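Local atomic coordinates of zona pellucida sperm-binding protein 1,Zona pellucida sperm-binding protein 1 (Gallus gallus, PDB entry 6GF6), a protein that probably cross-links filaments of the avian egg coat by forming homodimers through the N-terminal ZP-N domain modelled here. Residues C51-N56 / L63-G68; M19-Y24 / V102-P107. The protein carries 2 engineered substitutions. All blocks are in the same frame, centred on the assembly; numbering follows the deposited sequence.

Contact 1 (C51-N56 / L63-G68); sequences CMHWLN and LIFSAG. With NAG (2-acetamido-2-deoxy-beta-D-glucopyranose), chain E.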
ATOM      1  N   CYS B  51       3.974   8.752  -6.179  1.00 39.95           N
ATOM      2  CA  CYS B  51       3.179   8.235  -7.284  1.00 44.28           C
ATOM      3  C   CYS B  51       2.112   7.229  -6.871  1.00 53.37           C
ATOM      4  O   CYS B  51       1.380   6.752  -7.742  1.00 48.50           O
ATOM      5  CB  CYS B  51       4.108   7.581  -8.314  1.00 43.16           C
ATOM      6  SG  CYS B  51       4.997   8.785  -9.327  1.00 39.42           S
ATOM      7  N   MET B  52       2.022   6.895  -5.583  0.54 44.01           N
ATOM      8  CA  MET B  52       0.985   6.009  -5.053  0.54 42.81           C
ATOM      9  C   MET B  52       0.985   4.658  -5.769  0.54 45.54           C
ATOM     10  O   MET B  52      -0.043   4.188  -6.262  0.54 43.15           O
ATOM     11  CB  MET B  52      -0.390   6.676  -5.123  0.54 43.07           C
ATOM     12  CG  MET B  52      -0.447   8.033  -4.437  0.54 42.31           C
ATOM     13  SD  MET B  52       0.077   7.973  -2.712  0.54 38.55           S
ATOM     14  CE  MET B  52       0.116   9.717  -2.300  0.54 31.52           C
ATOM     15  N   HIS B  53       2.158   4.032  -5.822  1.00 52.86           N
ATOM     16  CA  HIS B  53       2.289   2.680  -6.346  1.00 39.77           C
ATOM     17  C   HIS B  53       3.282   1.907  -5.490  1.00 36.51           C
ATOM     18  O   HIS B  53       4.206   2.482  -4.912  1.00 33.44           O
ATOM     19  CB  HIS B  53       2.698   2.653  -7.832  1.00 39.09           C
ATOM     20  CG  HIS B  53       3.943   3.424  -8.150  1.00 43.12           C
ATOM     21  ND1 HIS B  53       4.167   3.981  -9.392  1.00 41.77           N
ATOM     22  CD2 HIS B  53       5.036   3.714  -7.407  1.00 43.82           C
ATOM     23  CE1 HIS B  53       5.340   4.588  -9.394  1.00 44.97           C
ATOM     24  NE2 HIS B  53       5.887   4.443  -8.202  1.00 45.61           N
ATOM     25  N   TRP B  54       3.066   0.596  -5.397  1.00 33.29           N
ATOM     26  CA  TRP B  54       3.812  -0.218  -4.451  1.00 34.19           C
ATOM     27  C   TRP B  54       4.044  -1.612  -5.018  1.00 34.35           C
ATOM     28  O   TRP B  54       3.372  -2.051  -5.956  1.00 35.81           O
ATOM     29  CB  TRP B  54       3.086  -0.319  -3.102  1.00 30.87           C
ATOM     30  CG  TRP B  54       2.738   1.006  -2.492  1.00 31.15           C
ATOM     31  CD1 TRP B  54       3.491   1.727  -1.612  1.00 30.70           C
ATOM     32  CD2 TRP B  54       1.547   1.769  -2.719  1.00 31.21           C
ATOM     33  NE1 TRP B  54       2.843   2.892  -1.277  1.00 32.42           N
ATOM     34  CE2 TRP B  54       1.646   2.942  -1.945  1.00 32.38           C
ATOM     35  CE3 TRP B  54       0.405   1.575  -3.504  1.00 31.75           C
ATOM     36  CZ2 TRP B  54       0.648   3.915  -1.930  1.00 38.48           C
ATOM     37  CZ3 TRP B  54      -0.585   2.542  -3.488  1.00 29.89           C
ATOM     38  CH2 TRP B  54      -0.457   3.697  -2.706  1.00 31.17           C
ATOM     39  N   LEU B  55       5.015  -2.298  -4.423  1.00 37.40           N
ATOM     40  CA  LEU B  55       5.347  -3.685  -4.713  1.00 39.69           C
ATOM     41  C   LEU B  55       5.428  -4.520  -3.451  1.00 42.64           C
ATOM     42  O   LEU B  55       6.073  -4.122  -2.520  1.00 49.43           O
ATOM     43  CB  LEU B  55       6.679  -3.793  -5.431  1.00 40.84           C
ATOM     44  CG  LEU B  55       6.793  -3.367  -6.875  1.00 40.84           C
ATOM     45  CD1 LEU B  55       8.167  -3.717  -7.388  1.00 41.38           C
ATOM     46  CD2 LEU B  55       5.749  -4.060  -7.708  1.00 40.96           C
ATOM     47  N   ASN B  56       4.791  -5.681  -3.431  1.00 40.68           N
ATOM     48  CA  ASN B  56       4.822  -6.587  -2.291  1.00 47.25           C
ATOM     49  C   ASN B  56       4.910  -8.023  -2.780  1.00 51.64           C
ATOM     50  O   ASN B  56       4.606  -8.333  -3.934  1.00 51.19           O
ATOM     51  CB  ASN B  56       3.592  -6.434  -1.388  1.00 53.45           C
ATOM     52  CG  ASN B  56       3.730  -5.290  -0.414  1.00 58.46           C
ATOM     53  OD1 ASN B  56       4.431  -5.395   0.590  1.00 60.57           O
ATOM     54  ND2 ASN B  56       3.068  -4.184  -0.706  1.00 62.49           N
ATOM     55  N   LEU B  63       3.811 -12.058  -6.570  1.00 49.10           N
ATOM     56  CA  LEU B  63       4.208 -10.656  -6.552  1.00 45.31           C
ATOM     57  C   LEU B  63       3.019  -9.766  -6.883  1.00 40.37           C
ATOM     58  O   LEU B  63       2.201 -10.094  -7.749  1.00 39.79           O
ATOM     59  CB  LEU B  63       5.357 -10.410  -7.528  1.00 47.05           C
ATOM     60  CG  LEU B  63       6.574 -11.309  -7.249  1.00 53.66           C
ATOM     61  CD1 LEU B  63       7.615 -11.220  -8.350  1.00 53.86           C
ATOM     62  CD2 LEU B  63       7.197 -10.962  -5.909  1.00 55.86           C
ATOM     63  N   ILE B  64       2.905  -8.660  -6.151  1.00 39.21           N
ATOM     64  CA  ILE B  64       1.733  -7.795  -6.182  1.00 38.90           C
ATOM     65  C   ILE B  64       2.199  -6.387  -6.514  1.00 37.59           C
ATOM     66  O   ILE B  64       3.023  -5.816  -5.790  1.00 40.69           O
ATOM     67  CB  ILE B  64       0.985  -7.816  -4.841  1.00 41.68           C
ATOM     68  CG1 ILE B  64       0.592  -9.251  -4.462  1.00 41.52           C
ATOM     69  CG2 ILE B  64      -0.247  -6.932  -4.911  1.00 41.92           C
ATOM     70  CD1 ILE B  64       0.110  -9.401  -3.028  1.00 42.23           C
ATOM     71  N   PHE B  65       1.644  -5.813  -7.577  1.00 35.21           N
ATOM     72  CA  PHE B  65       1.825  -4.406  -7.907  1.00 36.93           C
ATOM     73  C   PHE B  65       0.518  -3.684  -7.601  1.00 37.17           C
ATOM     74  O   PHE B  65      -0.535  -4.067  -8.123  1.00 40.92           O
ATOM     75  CB  PHE B  65       2.186  -4.217  -9.377  1.00 31.05           C
ATOM     76  CG  PHE B  65       2.177  -2.778  -9.813  1.00 34.39           C
ATOM     77  CD1 PHE B  65       3.086  -1.873  -9.280  1.00 31.66           C
ATOM     78  CD2 PHE B  65       1.211  -2.309 -10.690  1.00 30.06           C
ATOM     79  CE1 PHE B  65       3.074  -0.545  -9.672  1.00 31.55           C
ATOM     80  CE2 PHE B  65       1.187  -0.976 -11.077  1.00 32.23           C
ATOM     81  CZ  PHE B  65       2.113  -0.094 -10.562  1.00 29.85           C
ATOM     82  N   SER B  66       0.580  -2.683  -6.722  1.00 36.35           N
ATOM     83  CA  SER B  66      -0.575  -1.895  -6.302  1.00 36.15           C
ATOM     84  C   SER B  66      -0.461  -0.467  -6.826  1.00 37.10           C
ATOM     85  O   SER B  66       0.628   0.120  -6.800  1.00 32.51           O
ATOM     86  CB  SER B  66      -0.681  -1.868  -4.778  1.00 38.73           C
ATOM     87  OG  SER B  66      -0.692  -3.187  -4.250  1.00 42.52           O
ATOM     88  N   ALA B  67      -1.576   0.085  -7.320  1.00 33.66           N
ATOM     89  CA  ALA B  67      -1.598   1.439  -7.870  1.00 29.11           C
ATOM     90  C   ALA B  67      -2.897   2.153  -7.513  1.00 30.50           C
ATOM     91  O   ALA B  67      -3.984   1.651  -7.819  1.00 30.24           O
ATOM     92  CB  ALA B  67      -1.426   1.399  -9.390  1.00 29.29           C
ATOM     93  N   GLY B  68      -2.787   3.328  -6.892  1.00 29.49           N
ATOM     94  CA  GLY B  68      -3.950   4.180  -6.702  1.00 29.80           C
ATOM     95  C   GLY B  68      -4.406   4.806  -8.008  1.00 35.21           C
ATOM     96  O   GLY B  68      -3.613   5.044  -8.922  1.00 34.43           O
TER
HETATM   97  C1  NAG E 900       7.851  -2.520  -0.487  1.00 68.66           C
HETATM   98  C2  NAG E 900       9.175  -3.145  -0.940  1.00 73.78           C
HETATM   99  C3  NAG E 900       9.097  -4.667  -0.866  1.00 74.47           C
HETATM  100  C4  NAG E 900       8.638  -5.118   0.512  1.00 74.00           C
HETATM  101  C5  NAG E 900       7.327  -4.427   0.876  1.00 70.77           C
HETATM  102  C6  NAG E 900       6.849  -4.739   2.279  1.00 67.51           C
HETATM  103  C7  NAG E 900      10.373  -1.720  -2.577  1.00 78.78           C
HETATM  104  C8  NAG E 900      11.011  -1.012  -1.412  1.00 81.53           C
HETATM  105  N2  NAG E 900       9.526  -2.719  -2.281  1.00 75.75           N
HETATM  106  O3  NAG E 900      10.378  -5.214  -1.159  1.00 75.42           O
HETATM  107  O4  NAG E 900       8.455  -6.530   0.520  1.00 74.99           O
HETATM  108  O5  NAG E 900       7.497  -3.003   0.806  1.00 72.92           O
HETATM  109  O6  NAG E 900       5.603  -4.118   2.572  1.00 64.31           O
HETATM  110  O7  NAG E 900      10.620  -1.407  -3.738  1.00 79.45           O
HETATM  111  O   HOH W   1      -0.711   4.954  -8.963  0.93 27.72           O
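Phe-65 lies directly opposite Leu-55 and diagonal to His-53, and its ring touches both, at different atoms. CE1 meets His-53 CB at 3.7 Å, approaching the ring obliquely, whereas Leu-55 CD2 comes in at the ring edge, near its plane, 3.8 Å from CD1. Phe-65 CG is anti to the backbone N (chi1 171°), beside the carbonyl carbon. The ring comes close to the partner backbone too, with CD1 3.3 Å from Trp-54 O. The imidazole of His-53 turns away from this meeting and leaves CB to make it.

On the face carrying Trp-54 and Asn-56, the indole uses its six-membered ring: CE3 rests 3.8 Å from Ser-66 CB, and CZ3 comes within 4.1 Å of Gly-68 N. Within its own strand the indole lays one face over the backbone of Met-52. Next to the ring, Gly-68 N gives Met-52 O a nearly straight 2.9 Å bond (169° at the hydrogen), and a water lies within bonding distance of Met-52 O and Gly-68 O. Paired amides of Trp-54 with Ser-66 and of Asn-56 with Ile-64 complete an antiparallel beta hairpin.

The N-acetylglucosamine on Asn-47 runs alongside, its C1 at 3.1 Å from Leu-55 O. In the homodimer, His-73 of the second subunit stacks on Trp-54 and Phe-43 of that subunit meets it edge-to-face. Strand 53-57 is outermost in its four-stranded sheet within the chain; strand 18-24 bonds to the other side of 63-68, and Phe-65 packs on Phe-33 of strand 30-36 and on Leu-83 and Val-85 of strand 80-90.

Contact 2 (M19-Y24 / V102-P107); sequences MQLLAY and VQMTCP. Engineered in segment 102-107: Gln-103 (natural residue Asn).
Met-19 and Met-104 reach for each other from strands whose axes stay 9.0 Å apart, and the sulfur of Met-19 does much of the touching. Met-19 SD lies 3.7 Å from Met-104 CB on one strand and 3.8 Å from Cys-106 SG two residues further along it. Its CG sits between the backbone N and the carbonyl carbon (chi1 41°), and chi2 near 180° then carries SD outward in an extended chain. Cys-106 SG also packs against Met-19 CB at 4.0 Å. This sulfur is tied to Cys-14 by a disulfide.

Methyl and methylene contacts form the second group. Met-104 bends at its last torsion (chi3 75°), turning CE back over the opposing strand. There Met-104 CE touches Gln-20 C at 3.7 Å. The same methyl group also meets Met-19 CG and, at 3.9 Å from CE, Leu-21 CB, spanning three consecutive residues.

The pattern is that of a beta sandwich with an Ig-like fold: strand 18-24 belongs to one sheet and strand 96-107 to the other, so side chains rather than backbone amides join them. Alternate residues of each strand, Met-19 and Leu-21 against Met-104 and Cys-106, start inward and fill the core. Leu-83 of strand 80-90 covers Met-19 as well, while Phe-33 of strand 30-36 packs on Leu-21. Because Cys-14 lies on strand 9-14, next to 18-24, the disulfide links the two layers covalently.

Polar interactions lie away from this core. Gln-20 starts outward, and its side-chain NE2 is hydrogen-bonded to Asp-13 OD2. A separate bond on the opposing strand is made by the backbone, from Thr-105 N to Tyr-12 OH.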
ATOM      1  N   MET B  19      -6.026  -0.257  -8.026  1.00 34.04           N
ATOM      2  CA  MET B  19      -5.979  -1.542  -8.708  1.00 37.51           C
ATOM      3  C   MET B  19      -4.706  -2.272  -8.308  1.00 37.06           C
ATOM      4  O   MET B  19      -3.747  -1.670  -7.820  1.00 37.80           O
ATOM      5  CB  MET B  19      -6.044  -1.369 -10.231  1.00 41.72           C
ATOM      6  CG  MET B  19      -5.211  -0.206 -10.745  1.00 47.06           C
ATOM      7  SD  MET B  19      -5.421   0.099 -12.508  1.00 53.94           S
ATOM      8  CE  MET B  19      -5.062   1.851 -12.583  1.00 52.54           C
ATOM      9  N   GLN B  20      -4.709  -3.587  -8.520  1.00 35.36           N
ATOM     10  CA  GLN B  20      -3.558  -4.418  -8.203  1.00 35.53           C
ATOM     11  C   GLN B  20      -3.343  -5.444  -9.306  1.00 33.33           C
ATOM     12  O   GLN B  20      -4.304  -5.979  -9.862  1.00 36.87           O
ATOM     13  CB  GLN B  20      -3.720  -5.127  -6.850  1.00 33.22           C
ATOM     14  CG  GLN B  20      -4.876  -6.107  -6.787  1.00 34.63           C
ATOM     15  CD  GLN B  20      -4.825  -6.988  -5.555  1.00 38.14           C
ATOM     16  OE1 GLN B  20      -3.999  -6.782  -4.665  1.00 37.46           O
ATOM     17  NE2 GLN B  20      -5.705  -7.980  -5.500  1.00 37.35           N
ATOM     18  N   LEU B  21      -2.076  -5.708  -9.613  1.00 35.69           N
ATOM     19  CA  LEU B  21      -1.655  -6.684 -10.612  1.00 36.88           C
ATOM     20  C   LEU B  21      -0.898  -7.804  -9.913  1.00 37.32           C
ATOM     21  O   LEU B  21       0.096  -7.547  -9.226  1.00 35.23           O
ATOM     22  CB  LEU B  21      -0.789  -6.007 -11.675  1.00 35.27           C
ATOM     23  CG  LEU B  21      -0.168  -6.837 -12.792  1.00 38.07           C
ATOM     24  CD1 LEU B  21      -1.208  -7.605 -13.556  1.00 39.90           C
ATOM     25  CD2 LEU B  21       0.569  -5.910 -13.726  1.00 37.96           C
ATOM     26  N   LEU B  22      -1.368  -9.040 -10.075  1.00 40.89           N
ATOM     27  CA  LEU B  22      -0.776 -10.195  -9.410  1.00 43.31           C
ATOM     28  C   LEU B  22      -0.120 -11.105 -10.442  1.00 41.64           C
ATOM     29  O   LEU B  22      -0.732 -11.437 -11.461  1.00 42.54           O
ATOM     30  CB  LEU B  22      -1.821 -10.962  -8.605  1.00 49.11           C
ATOM     31  CG  LEU B  22      -2.534 -10.148  -7.523  1.00 53.74           C
ATOM     32  CD1 LEU B  22      -3.730  -9.397  -8.094  1.00 59.78           C
ATOM     33  CD2 LEU B  22      -2.965 -11.055  -6.386  1.00 54.07           C
ATOM     34  N   ALA B  23       1.127 -11.490 -10.179  1.00 41.14           N
ATOM     35  CA  ALA B  23       1.903 -12.344 -11.069  1.00 41.29           C
ATOM     36  C   ALA B  23       2.469 -13.516 -10.284  1.00 43.92           C
ATOM     37  O   ALA B  23       2.855 -13.366  -9.121  1.00 42.68           O
ATOM     38  CB  ALA B  23       3.050 -11.564 -11.734  1.00 39.77           C
ATOM     39  N   TYR B  24       2.528 -14.680 -10.932  1.00 47.06           N
ATOM     40  CA  TYR B  24       2.921 -15.929 -10.280  1.00 50.36           C
ATOM     41  C   TYR B  24       4.061 -16.574 -11.062  1.00 53.50           C
ATOM     42  O   TYR B  24       3.847 -17.499 -11.858  1.00 56.84           O
ATOM     43  CB  TYR B  24       1.719 -16.865 -10.148  1.00 49.53           C
ATOM     44  CG  TYR B  24       0.559 -16.238  -9.402  1.00 49.93           C
ATOM     45  CD1 TYR B  24      -0.392 -15.469 -10.071  1.00 51.55           C
ATOM     46  CD2 TYR B  24       0.427 -16.389  -8.031  1.00 50.06           C
ATOM     47  CE1 TYR B  24      -1.451 -14.889  -9.393  1.00 51.32           C
ATOM     48  CE2 TYR B  24      -0.626 -15.811  -7.342  1.00 51.63           C
ATOM     49  CZ  TYR B  24      -1.561 -15.063  -8.028  1.00 51.63           C
ATOM     50  OH  TYR B  24      -2.608 -14.487  -7.345  1.00 50.39           O
ATOM     51  N   VAL B 102       0.825  -5.088 -20.036  1.00 48.92           N
ATOM     52  CA  VAL B 102      -0.552  -5.187 -19.569  1.00 50.09           C
ATOM     53  C   VAL B 102      -1.132  -3.789 -19.477  1.00 48.00           C
ATOM     54  O   VAL B 102      -0.516  -2.892 -18.888  1.00 45.91           O
ATOM     55  CB  VAL B 102      -0.644  -5.878 -18.195  1.00 54.45           C
ATOM     56  CG1 VAL B 102      -2.102  -6.074 -17.791  1.00 56.43           C
ATOM     57  CG2 VAL B 102       0.084  -7.201 -18.207  1.00 58.01           C
ATOM     58  N   GLN B 103      -2.337  -3.620 -20.009  1.00 47.91           N
ATOM     59  CA  GLN B 103      -3.087  -2.379 -19.896  1.00 50.23           C
ATOM     60  C   GLN B 103      -4.204  -2.624 -18.892  1.00 45.21           C
ATOM     61  O   GLN B 103      -5.194  -3.289 -19.206  1.00 48.98           O
ATOM     62  CB  GLN B 103      -3.634  -1.945 -21.256  1.00 57.28           C
ATOM     63  CG  GLN B 103      -4.119  -0.503 -21.294  1.00 64.75           C
ATOM     64  CD  GLN B 103      -4.696  -0.099 -22.644  1.00 73.55           C
ATOM     65  OE1 GLN B 103      -4.322   0.931 -23.209  1.00 78.40           O
ATOM     66  NE2 GLN B 103      -5.618  -0.902 -23.159  1.00 76.63           N
ATOM     67  N   MET B 104      -4.043  -2.089 -17.687  1.00 40.26           N
ATOM     68  CA  MET B 104      -5.056  -2.225 -16.654  1.00 39.72           C
ATOM     69  C   MET B 104      -6.117  -1.159 -16.884  1.00 41.33           C
ATOM     70  O   MET B 104      -5.836   0.043 -16.791  1.00 42.29           O
ATOM     71  CB  MET B 104      -4.425  -2.111 -15.267  1.00 41.05           C
ATOM     72  CG  MET B 104      -3.372  -3.181 -14.987  1.00 43.47           C
ATOM     73  SD  MET B 104      -2.287  -2.815 -13.584  1.00 52.26           S
ATOM     74  CE  MET B 104      -3.356  -3.125 -12.192  1.00 46.46           C
ATOM     75  N   THR B 105      -7.332  -1.601 -17.192  1.00 38.45           N
ATOM     76  CA  THR B 105      -8.451  -0.723 -17.497  1.00 40.98           C
ATOM     77  C   THR B 105      -9.512  -0.921 -16.426  1.00 39.08           C
ATOM     78  O   THR B 105      -9.974  -2.044 -16.202  1.00 40.61           O
ATOM     79  CB  THR B 105      -9.011  -1.021 -18.890  1.00 45.78           C
ATOM     80  OG1 THR B 105      -7.967  -0.886 -19.860  1.00 48.21           O
ATOM     81  CG2 THR B 105     -10.130  -0.065 -19.238  1.00 46.57           C
ATOM     82  N   CYS B 106      -9.869   0.162 -15.745  1.00 38.62           N
ATOM     83  CA  CYS B 106     -10.798   0.084 -14.633  1.00 40.08           C
ATOM     84  C   CYS B 106     -11.844   1.179 -14.774  1.00 41.58           C
ATOM     85  O   CYS B 106     -11.548   2.259 -15.301  1.00 41.29           O
ATOM     86  CB  CYS B 106     -10.077   0.209 -13.283  1.00 40.67           C
ATOM     87  SG  CYS B 106      -9.002  -1.211 -12.920  1.00 40.63           S
ATOM     88  N   PRO B 107     -13.081   0.914 -14.368  1.00 45.66           N
ATOM     89  CA  PRO B 107     -14.144   1.893 -14.596  1.00 49.92           C
ATOM     90  C   PRO B 107     -13.922   3.160 -13.791  1.00 50.61           C
ATOM     91  O   PRO B 107     -13.342   3.147 -12.704  1.00 48.43           O
ATOM     92  CB  PRO B 107     -15.407   1.153 -14.143  1.00 49.29           C
ATOM     93  CG  PRO B 107     -14.924   0.160 -13.158  1.00 48.52           C
ATOM     94  CD  PRO B 107     -13.564  -0.261 -13.622  1.00 46.74           C
TER

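In the fold
Contact 1 is nested in sequence inside the loop closed by contact 2, and their centres lie about 10 Å apart. Strand 63-68 connects them: Leu-21 N probably bonds to Phe-65 O at 2.7 Å, and Met-19 N to Ala-67 O at 2.8 Å. Contact 1 thus forms within one sheet, and contact 2 fastens that sheet to the other. Both reach the second subunit, contact 1 through Trp-54 and contact 2 through Gln-20 against Phe-39 of that subunit. Zinc has been seen at His-53 and His-73 of one chain, side chains about 6 Å apart, and at Asp-13, side chain about 3 Å from that of Gln-20, but none is bound to this chain here.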